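Local coordinates for protein TSC1 N-terminal domain (Chaetomium thermophilum, PDB 7A0M) that probably binds lysosomal phosphoinositide lipids as the N-terminal part of TSC1, a subunit of the TSC complex that regulates mTORC1 signalling, at residues D239-T242 with F243-N246; R115-M118 with D119-L122; L220-I223 with L224-P227. All coordinates share one frame; numbering follows the deposited sequence.

Contact 1: D239-T242 with F243-N246; sequences DEST and FTVN
Two torsions bring Ser241 and Thr244 together: OG of Ser241 lies anti to its own backbone N (chi1 171°), while OG1 of Thr244 stands beside its backbone N (chi1 -53°). The serine oxygen is thereby turned toward the start of the helix, and Thr244 OG1 packs against Ser241 CB at 3.4 Å. From that position Ser241 OG faces two amides of the first turn. It accepts a weak bond from Thr244 N at 3.5 Å, fairly straight, and a weak, more bent one from Phe243 N at 3.4 Å. Asp316 reinforces this end, one carboxylate oxygen bonding to Ser241 OG and the other to Phe243 N.

The backbone supplies the stronger grip. Val245 N points at Ser241 O over 3.1 Å in an almost linear bond (N-H...O 176°), and Asn246 N reaches Thr242 O at 3.1 Å. Over the same stretch, the CG2 branch of Val245 lies beside two carbonyl oxygens, 3.3 Å from Ser241 O and 3.5 Å from Asp239 O. The side chains of Asp239 and Thr244 cross at about a right angle, with Asp239 OD2 3.6 Å from Thr244 CG2. The Asp239 carboxylate is held from outside by Arg202 through a salt bridge and by Ser235 through a hydrogen bond, and Thr244 OG1 bonds to Asn203. Asp239 is the first residue to leave helical geometry after helix 228-238 and Ser241 is the N-cap of helix 242-255, which makes this a short helix-to-helix connection with a serine N-cap.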
loop_
_atom_site.group_PDB
_atom_site.type_symbol
_atom_site.label_atom_id
_atom_site.label_comp_id
_atom_site.label_asym_id
_atom_site.label_seq_id
_atom_site.Cartn_x
_atom_site.Cartn_y
_atom_site.Cartn_z
ATOM N N ASP B 239 21.103 15.753 -18.447
ATOM C CA ASP B 239 21.209 14.963 -19.666
ATOM C C ASP B 239 19.829 14.692 -20.255
ATOM O O ASP B 239 18.833 14.561 -19.537
ATOM C CB ASP B 239 21.938 13.647 -19.395
ATOM C CG ASP B 239 23.432 13.838 -19.216
ATOM O OD1 ASP B 239 23.967 14.845 -19.724
ATOM O OD2 ASP B 239 24.074 12.977 -18.579
ATOM N N GLU B 240 19.779 14.603 -21.582
ATOM C CA GLU B 240 18.522 14.498 -22.303
ATOM C C GLU B 240 18.359 13.176 -23.036
ATOM O O GLU B 240 17.328 12.969 -23.686
ATOM C CB GLU B 240 18.394 15.662 -23.296
ATOM C CG GLU B 240 18.481 17.029 -22.632
ATOM C CD GLU B 240 18.433 18.174 -23.623
ATOM O OE1 GLU B 240 18.401 17.909 -24.843
ATOM O OE2 GLU B 240 18.430 19.342 -23.179
ATOM N N SER B 241 19.338 12.279 -22.951
ATOM C CA SER B 241 19.217 10.945 -23.520
ATOM C C SER B 241 18.520 10.029 -22.522
ATOM O O SER B 241 18.945 9.922 -21.367
ATOM C CB SER B 241 20.592 10.382 -23.886
ATOM O OG SER B 241 20.501 9.017 -24.256
ATOM N N THR B 242 17.439 9.383 -22.968
ATOM C CA THR B 242 16.730 8.443 -22.104
ATOM C C THR B 242 17.650 7.319 -21.642
ATOM O O THR B 242 17.552 6.854 -20.500
ATOM C CB THR B 242 15.513 7.874 -22.833
ATOM O OG1 THR B 242 14.751 8.945 -23.403
ATOM C CG2 THR B 242 14.631 7.092 -21.869
ATOM N N PHE B 243 18.556 6.875 -22.516
ATOM C CA PHE B 243 19.470 5.794 -22.163
ATOM C C PHE B 243 20.462 6.232 -21.092
ATOM O O PHE B 243 20.720 5.491 -20.136
ATOM C CB PHE B 243 20.201 5.308 -23.414
ATOM C CG PHE B 243 21.058 4.097 -23.187
ATOM C CD1 PHE B 243 20.499 2.831 -23.165
ATOM C CD2 PHE B 243 22.426 4.224 -23.015
ATOM C CE1 PHE B 243 21.288 1.713 -22.961
ATOM C CE2 PHE B 243 23.219 3.111 -22.813
ATOM C CZ PHE B 243 22.650 1.854 -22.785
ATOM N N THR B 244 21.033 7.431 -21.237
ATOM C CA THR B 244 22.024 7.906 -20.277
ATOM C C THR B 244 21.405 8.097 -18.898
ATOM O O THR B 244 21.955 7.642 -17.887
ATOM C CB THR B 244 22.646 9.213 -20.768
ATOM O OG1 THR B 244 23.139 9.038 -22.102
ATOM C CG2 THR B 244 23.794 9.629 -19.861
ATOM N N VAL B 245 20.260 8.781 -18.837
ATOM C CA VAL B 245 19.612 9.054 -17.556
ATOM C C VAL B 245 19.200 7.754 -16.874
ATOM O O VAL B 245 19.285 7.625 -15.646
ATOM C CB VAL B 245 18.410 9.995 -17.762
ATOM C CG1 VAL B 245 17.671 10.208 -16.458
ATOM C CG2 VAL B 245 18.873 11.323 -18.339
ATOM N N ASN B 246 18.757 6.767 -17.657
ATOM C CA ASN B 246 18.367 5.487 -17.075
ATOM C C ASN B 246 19.564 4.766 -16.467
ATOM O O ASN B 246 19.448 4.157 -15.396
ATOM C CB ASN B 246 17.694 4.611 -18.132
ATOM C CG ASN B 246 17.077 3.359 -17.543
ATOM O OD1 ASN B 246 16.104 3.428 -16.791
ATOM N ND2 ASN B 246 17.637 2.205 -17.884
#

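Contact 2: R115-M118 with D119-L122; sequences RSFM and DFTL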
loop_
_atom_site.group_PDB
_atom_site.type_symbol
_atom_site.label_atom_id
_atom_site.label_comp_id
_atom_site.label_asym_id
_atom_site.label_seq_id
_atom_site.Cartn_x
_atom_site.Cartn_y
_atom_site.Cartn_z
ATOM N N ARG B 115 46.359 -14.544 -18.005
ATOM C CA ARG B 115 46.223 -15.002 -16.626
ATOM C C ARG B 115 47.475 -14.701 -15.813
ATOM O O ARG B 115 47.381 -14.332 -14.635
ATOM C CB ARG B 115 45.913 -16.500 -16.599
ATOM C CG ARG B 115 44.573 -16.871 -17.215
ATOM C CD ARG B 115 44.333 -18.374 -17.161
ATOM N NE ARG B 115 43.054 -18.740 -17.761
ATOM C CZ ARG B 115 42.626 -19.991 -17.908
ATOM N NH1 ARG B 115 43.375 -21.006 -17.499
ATOM N NH2 ARG B 115 41.447 -20.226 -18.467
ATOM N N SER B 116 48.657 -14.851 -16.419
ATOM C CA SER B 116 49.896 -14.574 -15.697
ATOM C C SER B 116 49.993 -13.104 -15.314
ATOM O O SER B 116 50.421 -12.771 -14.202
ATOM C CB SER B 116 51.103 -14.987 -16.539
ATOM O OG SER B 116 52.314 -14.754 -15.842
ATOM N N PHE B 117 49.605 -12.207 -16.224
ATOM C CA PHE B 117 49.629 -10.784 -15.903
ATOM C C PHE B 117 48.566 -10.430 -14.873
ATOM O O PHE B 117 48.767 -9.516 -14.065
ATOM C CB PHE B 117 49.439 -9.955 -17.171
ATOM C CG PHE B 117 49.531 -8.473 -16.947
ATOM C CD1 PHE B 117 50.763 -7.856 -16.807
ATOM C CD2 PHE B 117 48.386 -7.696 -16.879
ATOM C CE1 PHE B 117 50.851 -6.492 -16.601
ATOM C CE2 PHE B 117 48.469 -6.331 -16.673
ATOM C CZ PHE B 117 49.703 -5.729 -16.533
HETATM N N MSE B 118 47.439 -11.135 -14.886
HETATM C CA MSE B 118 46.386 -10.909 -13.908
HETATM C C MSE B 118 46.840 -11.360 -12.526
HETATM O O MSE B 118 46.628 -10.662 -11.534
HETATM C CB MSE B 118 45.106 -11.644 -14.307
HETATM C CG MSE B 118 43.922 -11.313 -13.420
HETATM SE SE MSE B 118 43.502 -9.411 -13.477
HETATM C CE MSE B 118 42.762 -9.208 -11.686
ATOM N N ASP B 119 47.468 -12.537 -12.467
ATOM C CA ASP B 119 48.013 -13.018 -11.202
ATOM C C ASP B 119 49.141 -12.118 -10.714
ATOM O O ASP B 119 49.277 -11.886 -9.507
ATOM C CB ASP B 119 48.492 -14.461 -11.349
ATOM C CG ASP B 119 47.347 -15.435 -11.545
ATOM O OD1 ASP B 119 46.284 -15.234 -10.922
ATOM O OD2 ASP B 119 47.509 -16.401 -12.319
ATOM N N PHE B 120 49.961 -11.604 -11.636
ATOM C CA PHE B 120 50.950 -10.597 -11.262
ATOM C C PHE B 120 50.277 -9.371 -10.662
ATOM O O PHE B 120 50.750 -8.820 -9.662
ATOM C CB PHE B 120 51.792 -10.210 -12.477
ATOM C CG PHE B 120 52.854 -9.185 -12.181
ATOM C CD1 PHE B 120 53.696 -9.330 -11.090
ATOM C CD2 PHE B 120 53.018 -8.083 -13.005
ATOM C CE1 PHE B 120 54.674 -8.391 -10.821
ATOM C CE2 PHE B 120 53.995 -7.141 -12.740
ATOM C CZ PHE B 120 54.823 -7.295 -11.648
ATOM N N THR B 121 49.168 -8.932 -11.261
ATOM C CA THR B 121 48.421 -7.805 -10.712
ATOM C C THR B 121 47.872 -8.133 -9.328
ATOM O O THR B 121 47.932 -7.301 -8.414
ATOM C CB THR B 121 47.287 -7.422 -11.663
ATOM O OG1 THR B 121 47.834 -7.036 -12.930
ATOM C CG2 THR B 121 46.475 -6.274 -11.093
ATOM N N LEU B 122 47.334 -9.343 -9.154
ATOM C CA LEU B 122 46.774 -9.731 -7.863
ATOM C C LEU B 122 47.857 -9.827 -6.794
ATOM O O LEU B 122 47.620 -9.482 -5.632
ATOM C CB LEU B 122 46.022 -11.055 -7.994
ATOM C CG LEU B 122 44.758 -11.016 -8.856
ATOM C CD1 LEU B 122 44.225 -12.418 -9.104
ATOM C CD2 LEU B 122 43.696 -10.142 -8.205
#
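Asp119 joins Arg115 through the backbone, Asp119 N giving a hydrogen bond of 2.8 Å to Arg115 O. Its carboxylate folds back along the helix as well, bringing OD2 to 3.1 Å from Arg115 O; both atoms are acceptors, so this approach adds no bond. Phe120 N continues the pattern with a 2.9 Å bond to Ser116 O. Its ring meets that of Phe117 at some distance, Phe117 CD1 lying near the plane of the Phe120 ring, at its edge, 4.4 Å from Phe120 CD2.

Thr121 brings its side chain into the contact as well as its amide. With OG1 beside its own backbone N (chi1 -61°), the hydroxyl turns back one helical turn and donates to Phe117 O at 2.9 Å. The amide Thr121 N donates to the same Phe117 O, also at 2.9 Å, and the two donors arrive from opposite faces of the carbonyl plane. OG1 also sits over one face of the Phe117 ring, toward its rim, and accepts from Trp96 NE1. A valine here would probably leave Trp96 NE1 without this acceptor and take from Phe117 O its hydroxyl donor.

Leu122 N follows, bonding to Met118 O. The selenomethionine side chain of Met118, bent at chi2 (60°), crosses Leu122 obliquely, its CE 3.7 Å from Leu122 CD2.

Around helix 113-125, Ser116, Asp119 and Phe120 touch helix 69-81, Phe117 packs on helix 89-105 and stacks with Trp96, and Met118, Thr121 and Leu122 meet helix 168-183.

Contact 3: L220-I223 with L224-P227; sequences LYLI and LQTP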
loop_
_atom_site.group_PDB
_atom_site.type_symbol
_atom_site.label_atom_id
_atom_site.label_comp_id
_atom_site.label_asym_id
_atom_site.label_seq_id
_atom_site.Cartn_x
_atom_site.Cartn_y
_atom_site.Cartn_z
ATOM N N LEU B 220 31.483 1.647 0.025
ATOM C CA LEU B 220 30.789 2.389 -1.023
ATOM C C LEU B 220 30.319 3.760 -0.551
ATOM O O LEU B 220 30.065 4.634 -1.387
ATOM C CB LEU B 220 29.599 1.584 -1.548
ATOM C CG LEU B 220 29.944 0.517 -2.587
ATOM C CD1 LEU B 220 28.700 -0.234 -3.020
ATOM C CD2 LEU B 220 30.628 1.154 -3.785
ATOM N N TYR B 221 30.195 3.969 0.762
ATOM C CA TYR B 221 29.819 5.281 1.278
ATOM C C TYR B 221 30.865 6.346 0.972
ATOM O O TYR B 221 30.556 7.540 1.042
ATOM C CB TYR B 221 29.585 5.203 2.788
ATOM C CG TYR B 221 30.766 4.665 3.566
ATOM C CD1 TYR B 221 31.788 5.508 3.988
ATOM C CD2 TYR B 221 30.857 3.317 3.882
ATOM C CE1 TYR B 221 32.868 5.020 4.698
ATOM C CE2 TYR B 221 31.932 2.820 4.594
ATOM C CZ TYR B 221 32.935 3.676 4.998
ATOM O OH TYR B 221 34.008 3.187 5.706
ATOM N N LEU B 222 32.094 5.943 0.635
ATOM C CA LEU B 222 33.137 6.900 0.289
ATOM C C LEU B 222 32.827 7.681 -0.982
ATOM O O LEU B 222 33.541 8.642 -1.286
ATOM C CB LEU B 222 34.479 6.179 0.136
ATOM C CG LEU B 222 35.091 5.582 1.404
ATOM C CD1 LEU B 222 36.409 4.890 1.090
ATOM C CD2 LEU B 222 35.287 6.654 2.465
ATOM N N ILE B 223 31.791 7.292 -1.731
ATOM C CA ILE B 223 31.392 8.040 -2.916
ATOM C C ILE B 223 30.890 9.434 -2.563
ATOM O O ILE B 223 30.858 10.317 -3.425
ATOM C CB ILE B 223 30.329 7.252 -3.710
ATOM C CG1 ILE B 223 30.207 7.802 -5.134
ATOM C CG2 ILE B 223 28.986 7.300 -3.002
ATOM C CD1 ILE B 223 29.191 7.083 -5.983
ATOM N N LEU B 224 30.489 9.657 -1.312
ATOM C CA LEU B 224 30.059 10.993 -0.919
ATOM C C LEU B 224 31.245 11.920 -0.699
ATOM O O LEU B 224 31.121 13.137 -0.888
ATOM C CB LEU B 224 29.199 10.919 0.341
ATOM C CG LEU B 224 27.896 10.140 0.171
ATOM C CD1 LEU B 224 27.052 10.249 1.419
ATOM C CD2 LEU B 224 27.131 10.643 -1.043
ATOM N N GLN B 225 32.395 11.367 -0.310
ATOM C CA GLN B 225 33.638 12.120 -0.197
ATOM C C GLN B 225 34.393 12.197 -1.518
ATOM O O GLN B 225 35.619 12.367 -1.523
ATOM C CB GLN B 225 34.514 11.513 0.900
ATOM C CG GLN B 225 33.893 11.628 2.283
ATOM C CD GLN B 225 34.676 10.897 3.350
ATOM O OE1 GLN B 225 35.877 10.666 3.212
ATOM N NE2 GLN B 225 33.996 10.527 4.429
ATOM N N THR B 226 33.686 12.075 -2.637
ATOM C CA THR B 226 34.238 12.135 -3.981
ATOM C C THR B 226 33.204 12.812 -4.870
ATOM O O THR B 226 32.000 12.734 -4.591
ATOM C CB THR B 226 34.589 10.738 -4.530
ATOM O OG1 THR B 226 35.607 10.855 -5.529
ATOM C CG2 THR B 226 33.386 10.069 -5.170
ATOM N N PRO B 227 33.640 13.514 -5.921
ATOM C CA PRO B 227 32.686 14.256 -6.764
ATOM C C PRO B 227 31.785 13.388 -7.632
ATOM O O PRO B 227 30.941 13.940 -8.348
ATOM C CB PRO B 227 33.601 15.130 -7.636
ATOM C CG PRO B 227 34.912 14.422 -7.642
ATOM C CD PRO B 227 35.038 13.797 -6.290
#
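Backbone hydrogen bonds run three residues ahead from Tyr221, Leu222 and Ile223. The straightest is Leu224 N to Tyr221 O, 3.2 Å long with an N-H...O angle of 171°, although the donor sits above the carbonyl plane. Gln225 N to Leu222 O is weak at 3.1 Å because it is bent (127°), and Thr226 N to Ile223 O is weak and longer, 3.4 Å.

Such i to i+3 spacing is that of a 3-10 helix, here a short one in the connection between helix 199-214 and helix 228-238. Thr226 has extended backbone angles, and its carbonyl Thr226 O comes within 2.9 Å of Ile223 O, a crowding of two acceptors.

Apolar contacts are made by side-chain branches. Thr226 places CG2 between its backbone N and carbonyl carbon, which sets this methyl 3.1 Å from Ile223 O and, less closely, 3.9 Å from Ile223 CG1. Ile223 CG2 in turn lies 4.3 Å from Leu224 CD2.

Further out, Leu222 CD2 and Gln225 OE1 pass at 4.1 Å, a loose van der Waals contact. Ile223 packs onto Met189 of helix 185-196 and Ile232 of helix 228-238, while Leu224 leans on Phe229 and Phe259.

Along the chain contact 2 comes first, on helix 113-125, followed by contact 3 in the connection before helix 228-238 and contact 1 just after that helix. Contacts 3 and 1 therefore flank one helix, with centres about 23 Å apart and nearest atoms about 12 Å apart, and both belong to the hamartin-family part of the chain. Contact 2 lies about 37 Å from contact 1 and about 29 Å from contact 3, centre to centre, and sits across the chain's centre from contact 1. No pair touches. In this strand-free, elongated array of helices, contact 2 is internal to a helix, contact 3 lies in a connection, and contact 1 joins a connection to the start of helix 242-255.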